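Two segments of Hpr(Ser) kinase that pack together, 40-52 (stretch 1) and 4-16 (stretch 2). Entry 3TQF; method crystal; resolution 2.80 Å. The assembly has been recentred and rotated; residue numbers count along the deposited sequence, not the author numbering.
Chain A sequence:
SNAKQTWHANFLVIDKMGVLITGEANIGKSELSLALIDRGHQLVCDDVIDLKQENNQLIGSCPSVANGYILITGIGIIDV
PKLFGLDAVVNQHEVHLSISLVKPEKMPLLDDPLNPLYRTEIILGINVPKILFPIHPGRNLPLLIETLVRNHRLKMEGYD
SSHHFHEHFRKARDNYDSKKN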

ATOM      1  N   GLY A  40     -11.559   5.537   1.434  1.00 37.02           N
ATOM      2  CA  GLY A  40     -12.728   6.392   1.661  1.00 38.17           C
ATOM      3  C   GLY A  40     -13.699   6.475   0.493  1.00 37.31           C
ATOM      4  O   GLY A  40     -14.629   7.284   0.521  1.00 38.47           O
ATOM      5  N   HIS A  41     -13.499   5.642  -0.526  1.00 35.65           N
ATOM      6  CA  HIS A  41     -14.379   5.622  -1.690  1.00 35.08           C
ATOM      7  C   HIS A  41     -15.508   4.633  -1.443  1.00 35.83           C
ATOM      8  O   HIS A  41     -15.612   4.079  -0.348  1.00 37.17           O
ATOM      9  CB  HIS A  41     -13.587   5.283  -2.954  1.00 33.60           C
ATOM     10  CG  HIS A  41     -12.420   6.194  -3.180  1.00 33.41           C
ATOM     11  ND1 HIS A  41     -12.543   7.566  -3.200  1.00 33.62           N
ATOM     12  CD2 HIS A  41     -11.106   5.932  -3.366  1.00 32.64           C
ATOM     13  CE1 HIS A  41     -11.357   8.110  -3.398  1.00 33.46           C
ATOM     14  NE2 HIS A  41     -10.469   7.141  -3.502  1.00 33.05           N
ATOM     15  N   GLN A  42     -16.362   4.420  -2.441  1.00 35.54           N
ATOM     16  CA  GLN A  42     -17.586   3.655  -2.240  1.00 36.60           C
ATOM     17  C   GLN A  42     -17.764   2.542  -3.259  1.00 36.03           C
ATOM     18  O   GLN A  42     -17.370   2.668  -4.417  1.00 35.08           O
ATOM     19  CB  GLN A  42     -18.802   4.582  -2.298  1.00 37.95           C
ATOM     20  CG  GLN A  42     -18.871   5.589  -1.173  1.00 39.36           C
ATOM     21  CD  GLN A  42     -19.987   6.596  -1.364  1.00 41.07           C
ATOM     22  OE1 GLN A  42     -20.158   7.149  -2.452  1.00 41.04           O
ATOM     23  NE2 GLN A  42     -20.745   6.849  -0.305  1.00 42.88           N
ATOM     24  N   LEU A  43     -18.389   1.459  -2.806  1.00 37.24           N
ATOM     25  CA  LEU A  43     -18.745   0.327  -3.652  1.00 37.27           C
ATOM     26  C   LEU A  43     -20.167   0.504  -4.170  1.00 38.77           C
ATOM     27  O   LEU A  43     -21.065   0.862  -3.414  1.00 40.41           O
ATOM     28  CB  LEU A  43     -18.654  -0.975  -2.844  1.00 37.92           C
ATOM     29  CG  LEU A  43     -19.207  -2.264  -3.458  1.00 38.25           C
ATOM     30  CD1 LEU A  43     -18.454  -2.647  -4.722  1.00 36.74           C
ATOM     31  CD2 LEU A  43     -19.142  -3.376  -2.431  1.00 39.37           C
ATOM     32  N   VAL A  44     -20.366   0.263  -5.462  1.00 38.80           N
ATOM     33  CA  VAL A  44     -21.705   0.105  -6.002  1.00 40.57           C
ATOM     34  C   VAL A  44     -21.961  -1.387  -6.180  1.00 41.89           C
ATOM     35  O   VAL A  44     -22.942  -1.914  -5.652  1.00 43.78           O
ATOM     36  CB  VAL A  44     -21.906   0.859  -7.325  1.00 40.15           C
ATOM     37  CG1 VAL A  44     -23.371   0.845  -7.721  1.00 41.87           C
ATOM     38  CG2 VAL A  44     -21.426   2.283  -7.195  1.00 39.07           C
ATOM     39  N   CYS A  45     -21.072  -2.072  -6.898  1.00 41.53           N
ATOM     40  CA  CYS A  45     -21.232  -3.508  -7.113  1.00 43.20           C
ATOM     41  C   CYS A  45     -19.957  -4.239  -7.544  1.00 42.43           C
ATOM     42  O   CYS A  45     -19.113  -3.681  -8.244  1.00 41.23           O
ATOM     43  CB  CYS A  45     -22.316  -3.753  -8.158  1.00 44.78           C
ATOM     44  SG  CYS A  45     -23.158  -5.334  -7.960  1.00 48.71           S
ATOM     45  N   ASP A  46     -19.846  -5.497  -7.121  1.00 43.73           N
ATOM     46  CA  ASP A  46     -18.762  -6.385  -7.525  1.00 43.65           C
ATOM     47  C   ASP A  46     -19.268  -7.255  -8.669  1.00 45.06           C
ATOM     48  O   ASP A  46     -20.461  -7.563  -8.739  1.00 46.79           O
ATOM     49  CB  ASP A  46     -18.344  -7.270  -6.340  1.00 44.47           C
ATOM     50  CG  ASP A  46     -16.898  -7.774  -6.439  1.00 44.60           C
ATOM     51  OD1 ASP A  46     -15.977  -6.954  -6.688  1.00 43.44           O
ATOM     52  OD2 ASP A  46     -16.682  -8.993  -6.227  1.00 46.65           O
ATOM     53  N   ASP A  47     -18.363  -7.626  -9.570  1.00 44.74           N
ATOM     54  CA  ASP A  47     -18.635  -8.587 -10.653  1.00 46.32           C
ATOM     55  C   ASP A  47     -19.616  -8.135 -11.741  1.00 46.86           C
ATOM     56  O   ASP A  47     -19.213  -7.973 -12.889  1.00 47.18           O
ATOM     57  CB  ASP A  47     -19.088  -9.946 -10.101  1.00 48.28           C
ATOM     58  CG  ASP A  47     -19.199 -11.004 -11.193  1.00 51.08           C
ATOM     59  OD1 ASP A  47     -18.286 -11.076 -12.047  1.00 51.51           O
ATOM     60  OD2 ASP A  47     -20.200 -11.761 -11.207  1.00 54.58           O
ATOM     61  N   VAL A  48     -20.893  -7.970 -11.399  1.00 47.54           N
ATOM     62  CA  VAL A  48     -21.930  -7.666 -12.400  1.00 48.60           C
ATOM     63  C   VAL A  48     -22.754  -6.439 -12.018  1.00 48.07           C
ATOM     64  O   VAL A  48     -23.024  -6.211 -10.845  1.00 48.05           O
ATOM     65  CB  VAL A  48     -22.869  -8.867 -12.603  1.00 51.19           C
ATOM     66  CG1 VAL A  48     -24.056  -8.493 -13.472  1.00 53.13           C
ATOM     67  CG2 VAL A  48     -22.108 -10.018 -13.229  1.00 52.23           C
ATOM     68  N   ILE A  49     -23.150  -5.660 -13.025  1.00 48.02           N
ATOM     69  CA  ILE A  49     -23.865  -4.401 -12.826  1.00 47.73           C
ATOM     70  C   ILE A  49     -25.116  -4.350 -13.692  1.00 49.90           C
ATOM     71  O   ILE A  49     -25.052  -4.646 -14.882  1.00 50.69           O
ATOM     72  CB  ILE A  49     -23.005  -3.196 -13.252  1.00 45.83           C
ATOM     73  CG1 ILE A  49     -21.593  -3.299 -12.706  1.00 44.12           C
ATOM     74  CG2 ILE A  49     -23.615  -1.899 -12.773  1.00 45.86           C
ATOM     75  CD1 ILE A  49     -20.643  -2.385 -13.414  1.00 43.60           C
ATOM     76  N   ASP A  50     -26.244  -3.959 -13.106  1.00 51.07           N
ATOM     77  CA  ASP A  50     -27.429  -3.632 -13.894  1.00 53.42           C
ATOM     78  C   ASP A  50     -27.285  -2.204 -14.413  1.00 52.45           C
ATOM     79  O   ASP A  50     -26.893  -1.309 -13.664  1.00 50.70           O
ATOM     80  CB  ASP A  50     -28.710  -3.756 -13.063  1.00 55.78           C
ATOM     81  CG  ASP A  50     -28.993  -5.183 -12.622  1.00 57.64           C
ATOM     82  OD1 ASP A  50     -28.165  -6.084 -12.881  1.00 57.79           O
ATOM     83  OD2 ASP A  50     -30.053  -5.402 -12.007  1.00 60.35           O
ATOM     84  N   LEU A  51     -27.591  -2.007 -15.695  1.00 53.56           N
ATOM     85  CA  LEU A  51     -27.503  -0.699 -16.333  1.00 53.25           C
ATOM     86  C   LEU A  51     -28.873  -0.260 -16.839  1.00 56.32           C
ATOM     87  O   LEU A  51     -29.701  -1.092 -17.208  1.00 58.69           O
ATOM     88  CB  LEU A  51     -26.523  -0.745 -17.510  1.00 52.44           C
ATOM     89  CG  LEU A  51     -25.050  -1.060 -17.228  1.00 49.87           C
ATOM     90  CD1 LEU A  51     -24.298  -1.147 -18.543  1.00 50.06           C
ATOM     91  CD2 LEU A  51     -24.402  -0.025 -16.319  1.00 47.63           C
ATOM     92  N   LYS A  52     -29.105   1.051 -16.861  1.00 56.57           N
ATOM     93  CA  LYS A  52     -30.332   1.612 -17.428  1.00 59.76           C
ATOM     94  C   LYS A  52     -30.157   3.087 -17.788  1.00 59.54           C
ATOM     95  O   LYS A  52     -29.239   3.745 -17.303  1.00 56.97           O
ATOM     96  CB  LYS A  52     -31.504   1.454 -16.453  1.00 61.85           C
ATOM     97  CG  LYS A  52     -31.321   2.199 -15.133  1.00 61.21           C
ATOM     98  CD  LYS A  52     -32.531   2.045 -14.215  1.00 64.46           C
ATOM     99  CE  LYS A  52     -32.259   2.654 -12.837  1.00 63.61           C
ATOM    100  NZ  LYS A  52     -33.455   2.606 -11.949  1.00 67.01           N
TER
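Stretch 2 (4-16) KQTWHANFLVIDK

Stretch 2 lies antiparallel along stretch 1 as two short strands joined at Ala9. Strand 10-14 pairs with 42-45, the axes 4.5 Å apart and their directions at 149°. The strand that ends at His8 pairs with 48-52, at 4.6 Å and 144°. Lys16 is clear of the contact.

At the 42-45 end, Gln42 and Val13 bond both ways. Val13 N gives to Gln42 O (2.9 Å), and Gln42 N gives to Val13 O (3.1 Å). Leu43 faces Leu12 without backbone bonds, their CA atoms 4.6 Å apart. The register then slips by one residue, a beta bulge. Phe11 O therefore accepts twice, from Val44 N (2.8 Å) and Cys45 N (3.1 Å). Phe11 N gives to Cys45 O (2.9 Å).

Between the two strand pairs, side chains join the backbone pairing. Asn10 OD1 accepts from Asp47 N (2.9 Å). Asp47 O accepts from His8 ND1 (3.0 Å) and, weakly, from Ala9 N (2.8 Å). Val48 N is satisfied within stretch 1, by Asp46 O at 2.7 Å.

Farther along, Ile49 N gives to Trp7 O (2.9 Å). The return bond, Trp7 N to Ile49 O, is also 2.9 Å but bent and weak. Leu51 N gives to Gln5 O (2.9 Å).

Ile49, Phe11 and Trp7 share one face of the sheet. Ile49 CD1 lies 3.5 Å from Phe11 CB and 4.2 Å from Trp7 CD1. Leu51 CD1 packs on Trp7 CB at 3.6 Å. Val44 points toward stretch 2, with its CG1 3.4 Å from Phe11 CD2 and its CG2 3.7 Å from Val13 CG2.

Ile14 CG2 sits over one face of the His41 ring, 3.8 Å from its centroid. One water links the stretches here, accepting from Asp15 N (2.9 Å) and hydrogen-bonded to His41 ND1 (2.6 Å). His41 NE2 is satisfied elsewhere in the structure.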

ATOM      1  N   LYS A   4     -33.561  -6.611 -19.814  1.00 75.66           N
ATOM      2  CA  LYS A   4     -32.718  -5.503 -19.268  1.00 71.90           C
ATOM      3  C   LYS A   4     -31.240  -5.893 -19.203  1.00 68.37           C
ATOM      4  O   LYS A   4     -30.892  -7.072 -19.303  1.00 68.82           O
ATOM      5  CB  LYS A   4     -33.239  -5.047 -17.900  1.00 71.54           C
ATOM      6  CG  LYS A   4     -34.331  -3.970 -17.986  1.00 73.96           C
ATOM      7  CD  LYS A   4     -35.589  -4.471 -18.704  1.00 78.35           C
ATOM      8  CE  LYS A   4     -36.668  -3.397 -18.747  1.00 80.92           C
ATOM      9  NZ  LYS A   4     -37.883  -3.844 -19.494  1.00 85.67           N
ATOM     10  N   GLN A   5     -30.389  -4.887 -19.011  1.00 65.02           N
ATOM     11  CA  GLN A   5     -28.985  -4.963 -19.393  1.00 62.25           C
ATOM     12  C   GLN A   5     -28.045  -5.163 -18.219  1.00 59.02           C
ATOM     13  O   GLN A   5     -28.051  -4.381 -17.272  1.00 57.56           O
ATOM     14  CB  GLN A   5     -28.591  -3.675 -20.116  1.00 61.40           C
ATOM     15  CG  GLN A   5     -29.574  -3.233 -21.191  1.00 64.60           C
ATOM     16  CD  GLN A   5     -29.688  -4.226 -22.321  1.00 67.38           C
ATOM     17  OE1 GLN A   5     -28.688  -4.629 -22.914  1.00 66.99           O
ATOM     18  NE2 GLN A   5     -30.911  -4.627 -22.631  1.00 71.17           N
ATOM     19  N   THR A   6     -27.226  -6.207 -18.300  1.00 58.24           N
ATOM     20  CA  THR A   6     -26.151  -6.434 -17.344  1.00 55.30           C
ATOM     21  C   THR A   6     -24.829  -6.012 -17.967  1.00 52.99           C
ATOM     22  O   THR A   6     -24.744  -5.805 -19.173  1.00 54.03           O
ATOM     23  CB  THR A   6     -26.057  -7.912 -16.939  1.00 56.28           C
ATOM     24  OG1 THR A   6     -25.867  -8.714 -18.110  1.00 58.34           O
ATOM     25  CG2 THR A   6     -27.323  -8.357 -16.224  1.00 58.56           C
ATOM     26  N   TRP A   7     -23.799  -5.896 -17.137  1.00 50.18           N
ATOM     27  CA  TRP A   7     -22.466  -5.524 -17.593  1.00 48.16           C
ATOM     28  C   TRP A   7     -21.439  -6.135 -16.647  1.00 46.26           C
ATOM     29  O   TRP A   7     -21.567  -6.008 -15.435  1.00 45.20           O
ATOM     30  CB  TRP A   7     -22.345  -4.003 -17.615  1.00 46.84           C
ATOM     31  CG  TRP A   7     -21.055  -3.476 -18.144  1.00 45.34           C
ATOM     32  CD1 TRP A   7     -19.892  -3.343 -17.459  1.00 43.41           C
ATOM     33  CD2 TRP A   7     -20.802  -2.982 -19.464  1.00 46.27           C
ATOM     34  NE1 TRP A   7     -18.921  -2.806 -18.269  1.00 43.17           N
ATOM     35  CE2 TRP A   7     -19.455  -2.575 -19.507  1.00 45.00           C
ATOM     36  CE3 TRP A   7     -21.579  -2.854 -20.614  1.00 48.46           C
ATOM     37  CZ2 TRP A   7     -18.867  -2.051 -20.656  1.00 45.63           C
ATOM     38  CZ3 TRP A   7     -20.995  -2.332 -21.751  1.00 49.40           C
ATOM     39  CH2 TRP A   7     -19.652  -1.938 -21.763  1.00 47.89           C
ATOM     40  N   HIS A   8     -20.432  -6.804 -17.203  1.00 46.15           N
ATOM     41  CA  HIS A   8     -19.425  -7.485 -16.392  1.00 44.96           C
ATOM     42  C   HIS A   8     -18.290  -6.533 -16.007  1.00 42.38           C
ATOM     43  O   HIS A   8     -17.417  -6.224 -16.813  1.00 42.27           O
ATOM     44  CB  HIS A   8     -18.888  -8.726 -17.122  1.00 46.68           C
ATOM     45  CG  HIS A   8     -17.798  -9.436 -16.380  1.00 46.14           C
ATOM     46  ND1 HIS A   8     -17.752  -9.496 -15.006  1.00 45.39           N
ATOM     47  CD2 HIS A   8     -16.714 -10.115 -16.820  1.00 47.11           C
ATOM     48  CE1 HIS A   8     -16.682 -10.173 -14.632  1.00 45.55           C
ATOM     49  NE2 HIS A   8     -16.037 -10.563 -15.714  1.00 46.32           N
ATOM     50  N   ALA A   9     -18.313  -6.074 -14.763  1.00 40.66           N
ATOM     51  CA  ALA A   9     -17.283  -5.182 -14.248  1.00 38.61           C
ATOM     52  C   ALA A   9     -17.531  -4.892 -12.772  1.00 37.49           C
ATOM     53  O   ALA A   9     -18.576  -5.254 -12.231  1.00 38.32           O
ATOM     54  CB  ALA A   9     -17.263  -3.877 -15.043  1.00 38.12           C
ATOM     55  N   ASN A  10     -16.563  -4.253 -12.124  1.00 35.79           N
ATOM     56  CA  ASN A  10     -16.774  -3.701 -10.792  1.00 34.99           C
ATOM     57  C   ASN A  10     -17.155  -2.240 -10.953  1.00 34.35           C
ATOM     58  O   ASN A  10     -16.671  -1.576 -11.863  1.00 34.08           O
ATOM     59  CB  ASN A  10     -15.521  -3.829  -9.928  1.00 34.17           C
ATOM     60  CG  ASN A  10     -15.066  -5.268  -9.764  1.00 35.00           C
ATOM     61  OD1 ASN A  10     -15.833  -6.203  -9.976  1.00 36.83           O
ATOM     62  ND2 ASN A  10     -13.805  -5.448  -9.390  1.00 35.08           N
ATOM     63  N   PHE A  11     -18.021  -1.745 -10.074  1.00 34.44           N
ATOM     64  CA  PHE A  11     -18.517  -0.379 -10.166  1.00 34.14           C
ATOM     65  C   PHE A  11     -18.346   0.313  -8.828  1.00 33.67           C
ATOM     66  O   PHE A  11     -18.926  -0.101  -7.830  1.00 34.14           O
ATOM     67  CB  PHE A  11     -19.989  -0.386 -10.596  1.00 35.72           C
ATOM     68  CG  PHE A  11     -20.521   0.958 -11.020  1.00 35.46           C
ATOM     69  CD1 PHE A  11     -19.759   1.831 -11.777  1.00 34.79           C
ATOM     70  CD2 PHE A  11     -21.812   1.327 -10.692  1.00 37.25           C
ATOM     71  CE1 PHE A  11     -20.264   3.059 -12.173  1.00 35.66           C
ATOM     72  CE2 PHE A  11     -22.329   2.554 -11.087  1.00 38.22           C
ATOM     73  CZ  PHE A  11     -21.552   3.422 -11.828  1.00 37.37           C
ATOM     74  N   LEU A  12     -17.528   1.361  -8.822  1.00 32.94           N
ATOM     75  CA  LEU A  12     -17.205   2.105  -7.610  1.00 32.81           C
ATOM     76  C   LEU A  12     -17.485   3.586  -7.837  1.00 33.22           C
ATOM     77  O   LEU A  12     -17.425   4.068  -8.970  1.00 32.95           O
ATOM     78  CB  LEU A  12     -15.727   1.915  -7.264  1.00 31.78           C
ATOM     79  CG  LEU A  12     -15.234   0.471  -7.129  1.00 31.75           C
ATOM     80  CD1 LEU A  12     -13.807   0.339  -7.588  1.00 31.05           C
ATOM     81  CD2 LEU A  12     -15.387  -0.013  -5.696  1.00 32.98           C
ATOM     82  N   VAL A  13     -17.798   4.303  -6.760  1.00 33.98           N
ATOM     83  CA  VAL A  13     -17.843   5.754  -6.811  1.00 34.50           C
ATOM     84  C   VAL A  13     -16.512   6.265  -6.269  1.00 33.98           C
ATOM     85  O   VAL A  13     -16.149   5.964  -5.129  1.00 34.13           O
ATOM     86  CB  VAL A  13     -19.016   6.328  -6.002  1.00 36.21           C
ATOM     87  CG1 VAL A  13     -19.025   7.851  -6.087  1.00 36.73           C
ATOM     88  CG2 VAL A  13     -20.335   5.759  -6.510  1.00 36.87           C
ATOM     89  N   ILE A  14     -15.783   7.006  -7.107  1.00 33.51           N
ATOM     90  CA  ILE A  14     -14.478   7.553  -6.764  1.00 33.23           C
ATOM     91  C   ILE A  14     -14.435   9.030  -7.117  1.00 34.31           C
ATOM     92  O   ILE A  14     -14.540   9.392  -8.285  1.00 34.18           O
ATOM     93  CB  ILE A  14     -13.350   6.868  -7.543  1.00 32.22           C
ATOM     94  CG1 ILE A  14     -13.399   5.348  -7.360  1.00 31.91           C
ATOM     95  CG2 ILE A  14     -12.005   7.417  -7.098  1.00 32.15           C
ATOM     96  CD1 ILE A  14     -12.393   4.587  -8.229  1.00 30.86           C
ATOM     97  N   ASP A  15     -14.275   9.875  -6.101  1.00 35.76           N
ATOM     98  CA  ASP A  15     -14.226  11.326  -6.274  1.00 37.03           C
ATOM     99  C   ASP A  15     -15.437  11.822  -7.063  1.00 37.84           C
ATOM    100  O   ASP A  15     -15.295  12.587  -8.008  1.00 38.56           O
ATOM    101  CB  ASP A  15     -12.911  11.729  -6.963  1.00 36.77           C
ATOM    102  CG  ASP A  15     -12.660  13.231  -6.931  1.00 38.77           C
ATOM    103  OD1 ASP A  15     -13.163  13.913  -6.012  1.00 41.52           O
ATOM    104  OD2 ASP A  15     -11.957  13.732  -7.833  1.00 39.13           O
ATOM    105  N   LYS A  16     -16.622  11.361  -6.669  1.00 38.41           N
ATOM    106  CA  LYS A  16     -17.898  11.702  -7.331  1.00 39.61           C
ATOM    107  C   LYS A  16     -18.121  11.016  -8.694  1.00 38.61           C
ATOM    108  O   LYS A  16     -19.201  11.145  -9.267  1.00 39.64           O
ATOM    109  CB  LYS A  16     -18.069  13.221  -7.499  1.00 41.36           C
ATOM    110  CG  LYS A  16     -17.887  14.060  -6.233  1.00 43.31           C
ATOM    111  CD  LYS A  16     -19.195  14.281  -5.472  1.00 46.60           C
ATOM    112  CE  LYS A  16     -19.335  15.726  -4.955  1.00 49.53           C
ATOM    113  NZ  LYS A  16     -18.088  16.263  -4.333  1.00 49.91           N
TER
HETATM  114  O   HOH W   1     -14.324   9.457  -3.267  1.00 24.05           O